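Side-chain contacts in cytochrome P450 CYP260B1 (Sorangium cellulosum, PDB 5HIW), which belongs to the cytochrome P450 superfamily of haem proteins, mostly helical enzymes, and carries protoporphyrin IX containing iron in its interior: residues A[97-100]-A[101-105]; A[111-114]-A[115-118]; A[122-125]-A[126-130]. All coordinates share one frame; numbering follows the deposited sequence. Where two conformers were deposited one is given.

Overall arrangement
The three contacts follow one another along the chain of this P450 fold. Contact 1 lies in the middle of helix 93-113, contact 2 at the C-terminal end of that helix and in the loop that follows, and contact 3 on the short helix 123-128 that comes after the strand 120-122. Contacts 1 and 2 have centres 20 Å apart and do not touch. Contacts 2 and 3, with centres 11 Å apart, pack directly: L115 CD1 lies 3.8 Å from L123 CD2, and V111 CG1 lies 3.7 Å from S130 CB. Neither V104 of contact 1 nor A128 of contact 3 touches the haem; each side chain is about 10 Å from it.

Contact 1. Residues A[97-100]-A[101-105]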
# COMPACT_ATOMS: atom_id res chain seq x y z
N SER A 97 -12.24 6.71 -13.05
CA SER A 97 -12.02 6.89 -14.46
C SER A 97 -11.75 8.37 -14.78
O SER A 97 -10.91 8.68 -15.62
CB SER A 97 -13.32 6.48 -15.22
OG SER A 97 -13.23 6.84 -16.55
N ARG A 98 -12.43 9.25 -14.06
CA ARG A 98 -12.20 10.69 -14.28
C ARG A 98 -10.75 11.06 -14.11
O ARG A 98 -10.18 11.79 -14.94
CB ARG A 98 -13.00 11.54 -13.28
CG ARG A 98 -12.75 13.05 -13.48
CD ARG A 98 -13.83 13.85 -12.70
NE ARG A 98 -15.10 13.36 -13.26
CZ ARG A 98 -16.33 13.57 -12.80
NH1 ARG A 98 -16.56 14.38 -11.75
NH2 ARG A 98 -17.35 12.98 -13.44
N TYR A 99 -10.20 10.58 -13.01
CA TYR A 99 -8.77 10.87 -12.67
C TYR A 99 -7.76 10.04 -13.38
O TYR A 99 -6.62 10.49 -13.62
CB TYR A 99 -8.59 10.99 -11.16
CG TYR A 99 -9.36 12.22 -10.73
CD1 TYR A 99 -8.94 13.50 -11.14
CD2 TYR A 99 -10.51 12.11 -9.97
CE1 TYR A 99 -9.70 14.62 -10.83
CE2 TYR A 99 -11.28 13.19 -9.69
CZ TYR A 99 -10.87 14.46 -10.11
OH TYR A 99 -11.63 15.57 -9.78
N GLU A 100 -8.19 8.88 -13.87
CA GLU A 100 -7.40 8.24 -14.89
C GLU A 100 -7.12 9.14 -16.05
O GLU A 100 -5.94 9.25 -16.53
CB GLU A 100 -8.05 6.91 -15.35
CG GLU A 100 -7.44 6.31 -16.63
CD GLU A 100 -7.79 4.82 -16.87
OE1 GLU A 100 -8.45 4.20 -16.05
OE2 GLU A 100 -7.35 4.23 -17.86
N GLU A 101 -8.16 9.79 -16.56
CA GLU A 101 -7.96 10.57 -17.76
C GLU A 101 -7.31 11.92 -17.43
O GLU A 101 -6.44 12.40 -18.14
CB GLU A 101 -9.31 10.80 -18.47
CG GLU A 101 -9.20 11.59 -19.76
CD GLU A 101 -9.18 13.11 -19.61
OE1 GLU A 101 -9.61 13.67 -18.57
OE2 GLU A 101 -8.74 13.75 -20.59
N ALA A 102 -7.78 12.54 -16.37
CA ALA A 102 -7.33 13.92 -16.06
C ALA A 102 -6.00 13.97 -15.36
O ALA A 102 -5.27 14.95 -15.50
CB ALA A 102 -8.39 14.60 -15.20
N THR A 103 -5.64 12.94 -14.59
CA THR A 103 -4.43 13.04 -13.77
C THR A 103 -3.41 11.95 -13.91
O THR A 103 -2.26 12.22 -14.12
CB THR A 103 -4.79 13.13 -12.27
OG1 THR A 103 -5.46 14.38 -12.00
CG2 THR A 103 -3.60 13.05 -11.41
N VAL A 104 -3.81 10.70 -13.75
CA VAL A 104 -2.81 9.62 -13.73
C VAL A 104 -2.17 9.39 -15.09
O VAL A 104 -0.97 9.25 -15.15
CB VAL A 104 -3.43 8.36 -13.10
CG1 VAL A 104 -2.42 7.21 -13.07
CG2 VAL A 104 -3.98 8.65 -11.70
N THR A 105 -2.91 9.42 -16.21
CA THR A 105 -2.32 9.21 -17.52
C THR A 105 -1.29 10.29 -17.87
O THR A 105 -0.17 9.99 -18.29
CB THR A 105 -3.41 9.00 -18.61
OG1 THR A 105 -4.18 7.87 -18.24
CG2 THR A 105 -2.82 8.74 -20.04
O HOH W 1 -11.45 13.17 -16.89
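A wider, pi-type turn at 101-104 interrupts the regular winding of helix 93-113, and Y99 and E100 meet T103, V104 and T105 around it. The evidence lies in the backbone bonds. A102 N donates to R98 O in the usual i to i+4 pattern, but Y99 O accepts from both T103 N and V104 N, each at 2.8 Å. The V104 bond, five residues on, is the straighter, with an N-H...O angle of 167°. T105 N reaches E100 O in the same i to i+5 manner.

E100 O has a second donor, the T105 hydroxyl, at 2.8 Å from OG1. This hydroxyl comes from above the carbonyl plane, 39° out of it. With OG1 beside the backbone N of T105 (chi1 -59°), the hydroxyl is turned back towards the preceding turn. The E100 chain, extended beyond CG, ends in a salt bridge with R349 of helix 341-358.

On another side of the helix, T103 OG1 lies near the plane of the Y99 ring, at its edge, 3.7 Å from CD1. One face of that ring carries R98 CG, 4.0 Å above its centre, while A102 CB approaches CD1 obliquely at 4.2 Å. The phenol reaches D197 O through its hydroxyl, and R98 pairs with E202 of helix 199-209. Towards solvent, E101 bends at chi2, and one water donates to both R98 O and E101 OE1, at 2.7 and 2.5 Å.

Y99 O thus takes the amides of both T103 and V104, and E100 O takes the T105 amide together with the T105 hydroxyl, which spends its proton on the helix's own backbone.

Contact 2. Residues A[111-114]-A[115-118]; sequences VVER and LVRK
L115 and V116 fold back over the carbonyls of V112 and E113 near the end of helix 93-113, in a type I beta turn from E113 to V116. The close part lies here. L115 N donates to V112 O at 2.8 Å, and V116 N to E113 O at 3.1 Å. Both donors stand well above the carbonyl planes they meet, 53° and 62° out, as expected for three-residue steps that wind more tightly than an alpha helix.

Carbon follows nitrogen onto the same oxygens: L115 CB is 3.5 Å from V112 O, and V116 CB 3.3 Å from E113 O. V116 has CG1 anti to its backbone N (chi1 151°), and its other methyl, CG2, approaches E113 O at 3.6 Å. L115 is buried; V116 is only partly so.

The polar side is looser. E113 and R114 are exposed. K118, bent at chi3, brushes R114 O with its CD at 3.8 Å, while a second type I turn, L115 to K118, carries the chain onward.

Among its neighbours, L115 packs on L355 of helix 341-358, F359 and D126 of helix 123-128; V112 and V116 meet R358, and V111 lies on F127, so the helix end and the loop leading to strand 120-122 pack on both helix 341-358 and helix 123-128.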
# COMPACT_ATOMS: atom_id res chain seq x y z
N VAL A 111 6.36 10.70 -16.59
CA VAL A 111 7.30 9.82 -15.89
C VAL A 111 8.02 8.93 -16.90
O VAL A 111 9.26 8.78 -16.88
CB VAL A 111 6.58 9.02 -14.76
CG1 VAL A 111 7.47 7.91 -14.25
CG2 VAL A 111 6.19 9.90 -13.62
N VAL A 112 7.27 8.34 -17.83
CA VAL A 112 7.80 7.42 -18.79
C VAL A 112 8.69 8.17 -19.82
O VAL A 112 9.78 7.68 -20.18
CB VAL A 112 6.67 6.70 -19.51
CG1 VAL A 112 7.17 6.01 -20.77
CG2 VAL A 112 6.01 5.68 -18.58
N GLU A 113 8.23 9.35 -20.25
CA GLU A 113 8.96 10.23 -21.17
C GLU A 113 10.39 10.48 -20.70
O GLU A 113 11.33 10.51 -21.51
CB GLU A 113 8.23 11.59 -21.33
CG GLU A 113 8.98 12.64 -22.15
CD GLU A 113 9.14 12.19 -23.58
OE1 GLU A 113 8.18 11.55 -24.03
OE2 GLU A 113 10.19 12.44 -24.23
N ARG A 114 10.55 10.67 -19.39
CA ARG A 114 11.87 10.93 -18.82
C ARG A 114 12.81 9.80 -19.07
O ARG A 114 14.00 10.02 -19.01
CB ARG A 114 11.85 11.21 -17.31
CG ARG A 114 11.16 12.51 -16.87
CD ARG A 114 10.90 12.58 -15.36
NE ARG A 114 9.97 13.68 -15.08
CZ ARG A 114 8.98 13.68 -14.17
NH1 ARG A 114 8.77 12.66 -13.32
NH2 ARG A 114 8.21 14.77 -14.08
N LEU A 115 12.32 8.57 -19.28
CA LEU A 115 13.22 7.44 -19.42
C LEU A 115 13.65 7.19 -20.85
O LEU A 115 14.50 6.32 -21.12
CB LEU A 115 12.61 6.16 -18.84
CG LEU A 115 12.28 6.16 -17.32
CD1 LEU A 115 11.74 4.78 -16.89
CD2 LEU A 115 13.53 6.52 -16.53
N VAL A 116 13.02 7.92 -21.76
CA VAL A 116 13.02 7.56 -23.17
C VAL A 116 14.43 7.57 -23.79
O VAL A 116 14.71 6.79 -24.72
CB VAL A 116 12.07 8.48 -23.97
CG1 VAL A 116 12.52 8.68 -25.42
CG2 VAL A 116 10.66 7.92 -23.91
N ARG A 117 15.33 8.44 -23.33
CA ARG A 117 16.63 8.41 -24.01
C ARG A 117 17.63 7.62 -23.20
O ARG A 117 18.80 7.66 -23.50
CB ARG A 117 17.17 9.81 -24.32
CG ARG A 117 16.40 10.67 -25.34
CD ARG A 117 15.87 9.97 -26.59
NE ARG A 117 16.88 9.41 -27.50
CZ ARG A 117 16.62 8.42 -28.38
NH1 ARG A 117 15.40 7.90 -28.44
NH2 ARG A 117 17.58 7.95 -29.20
N LYS A 118 17.19 6.86 -22.21
CA LYS A 118 18.13 6.24 -21.33
C LYS A 118 18.32 4.80 -21.67
O LYS A 118 17.45 4.17 -22.27
CB LYS A 118 17.69 6.41 -19.88
CG LYS A 118 17.61 7.87 -19.49
CD LYS A 118 17.10 8.08 -18.09
CE LYS A 118 18.02 7.48 -17.06
NZ LYS A 118 17.92 8.28 -15.80

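Contact 3. Residues A[122-125]-A[126-130]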
# COMPACT_ATOMS: atom_id res chain seq x y z
N GLU A 122 16.86 2.46 -12.73
CA GLU A 122 16.53 1.85 -11.52
C GLU A 122 15.05 2.25 -11.33
O GLU A 122 14.74 3.43 -10.98
CB GLU A 122 17.42 2.43 -10.47
CG GLU A 122 17.52 1.75 -9.16
CD GLU A 122 16.20 1.80 -8.40
OE1 GLU A 122 15.92 2.78 -7.72
OE2 GLU A 122 15.45 0.84 -8.54
N LEU A 123 14.13 1.30 -11.58
CA LEU A 123 12.70 1.64 -11.72
C LEU A 123 12.01 1.87 -10.36
O LEU A 123 10.88 2.34 -10.36
CB LEU A 123 11.95 0.58 -12.50
CG LEU A 123 12.30 0.41 -13.96
CD1 LEU A 123 11.61 -0.81 -14.60
CD2 LEU A 123 12.01 1.63 -14.77
N PHE A 124 12.65 1.59 -9.25
CA PHE A 124 12.09 2.03 -7.97
C PHE A 124 12.17 3.58 -7.95
O PHE A 124 11.17 4.25 -7.93
CB PHE A 124 12.76 1.47 -6.73
CG PHE A 124 12.01 1.80 -5.46
CD1 PHE A 124 10.93 1.09 -5.10
CD2 PHE A 124 12.37 2.92 -4.68
CE1 PHE A 124 10.18 1.43 -3.97
CE2 PHE A 124 11.64 3.29 -3.57
CZ PHE A 124 10.50 2.54 -3.22
N ASP A 125 13.39 4.12 -8.00
CA ASP A 125 13.54 5.58 -8.00
C ASP A 125 12.88 6.24 -9.19
O ASP A 125 12.27 7.32 -9.04
CB ASP A 125 15.05 5.91 -8.02
CG ASP A 125 15.76 5.70 -6.68
OD1 ASP A 125 15.14 5.45 -5.63
OD2 ASP A 125 17.00 5.78 -6.68
N ASP A 126 13.02 5.64 -10.39
CA ASP A 126 12.65 6.26 -11.68
C ASP A 126 11.17 6.06 -12.12
O ASP A 126 10.74 6.61 -13.13
CB ASP A 126 13.60 5.67 -12.82
CG ASP A 126 15.14 6.10 -12.67
OD1 ASP A 126 15.35 7.09 -11.96
OD2 ASP A 126 16.09 5.41 -13.16
N PHE A 127 10.42 5.21 -11.42
CA PHE A 127 9.03 4.93 -11.74
C PHE A 127 8.20 4.76 -10.46
O PHE A 127 7.19 5.47 -10.30
CB PHE A 127 8.94 3.69 -12.59
CG PHE A 127 7.54 3.34 -13.02
CD1 PHE A 127 6.97 3.92 -14.10
CD2 PHE A 127 6.78 2.45 -12.24
CE1 PHE A 127 5.71 3.55 -14.53
CE2 PHE A 127 5.51 2.10 -12.64
CZ PHE A 127 4.97 2.67 -13.77
N ALA A 128 8.54 3.80 -9.59
CA ALA A 128 7.68 3.46 -8.47
C ALA A 128 7.52 4.65 -7.51
O ALA A 128 6.45 4.86 -6.95
CB ALA A 128 8.15 2.23 -7.73
N ILE A 129 8.56 5.44 -7.36
CA ILE A 129 8.48 6.60 -6.49
C ILE A 129 7.81 7.75 -7.31
O ILE A 129 7.06 8.51 -6.77
CB ILE A 129 9.95 7.08 -6.05
CG1 ILE A 129 10.58 6.20 -4.97
CG2 ILE A 129 9.91 8.51 -5.54
CD1 ILE A 129 9.86 6.19 -3.68
N SER A 130 8.28 7.93 -8.51
CA SER A 130 7.93 9.09 -9.40
C SER A 130 6.45 9.20 -9.65
O SER A 130 5.83 10.32 -9.69
CB SER A 130 8.51 8.87 -10.80
OG SER A 130 9.87 8.92 -10.76
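I129 crosses the F124 ring obliquely, its CG1 and CD1 each 3.4 Å from CE2 of the phenylalanine. A128 CB also comes obliquely, 4.0 Å from CD1, and D125 OD1 lies at the edge in the plane of the ring. F124 CG stands anti to the backbone N (chi1 -171°), which lays the ring along the helix against A128 and I129. Beyond the contact the ring meets W235, their planes at about 35°. The F127 ring packs elsewhere, on L241, and L123 O lies obliquely to it.

E122 is the N-cap of helix 123-128. Its carboxylate receives F124 N at OE2 and D125 N at OE1 (2.9 Å), both amides lying above the carboxylate plane by about 40°. D126 answers from the next turn: its OD2 accepts E122 N at 3.1 Å, again from above the carboxylate plane, while D126 N donates to E122 O in the carbonyl plane. E122 and D126 are therefore joined in both directions, with E122 OE1 and D126 OD2 still 6.0 Å apart. Further on the turns widen: L123 O takes A128 N and F124 O takes I129 N, both five residues later and both 2.9 Å.

R377 forms salt bridges with E122 OE1 and D125 OD1, and I387 N donates to E122 OE2. With two first-turn amides and the positive end of the helix dipole beside it, the E122 carboxylate is probably stabilised as the anion, and the R377 guanidinium would reinforce this.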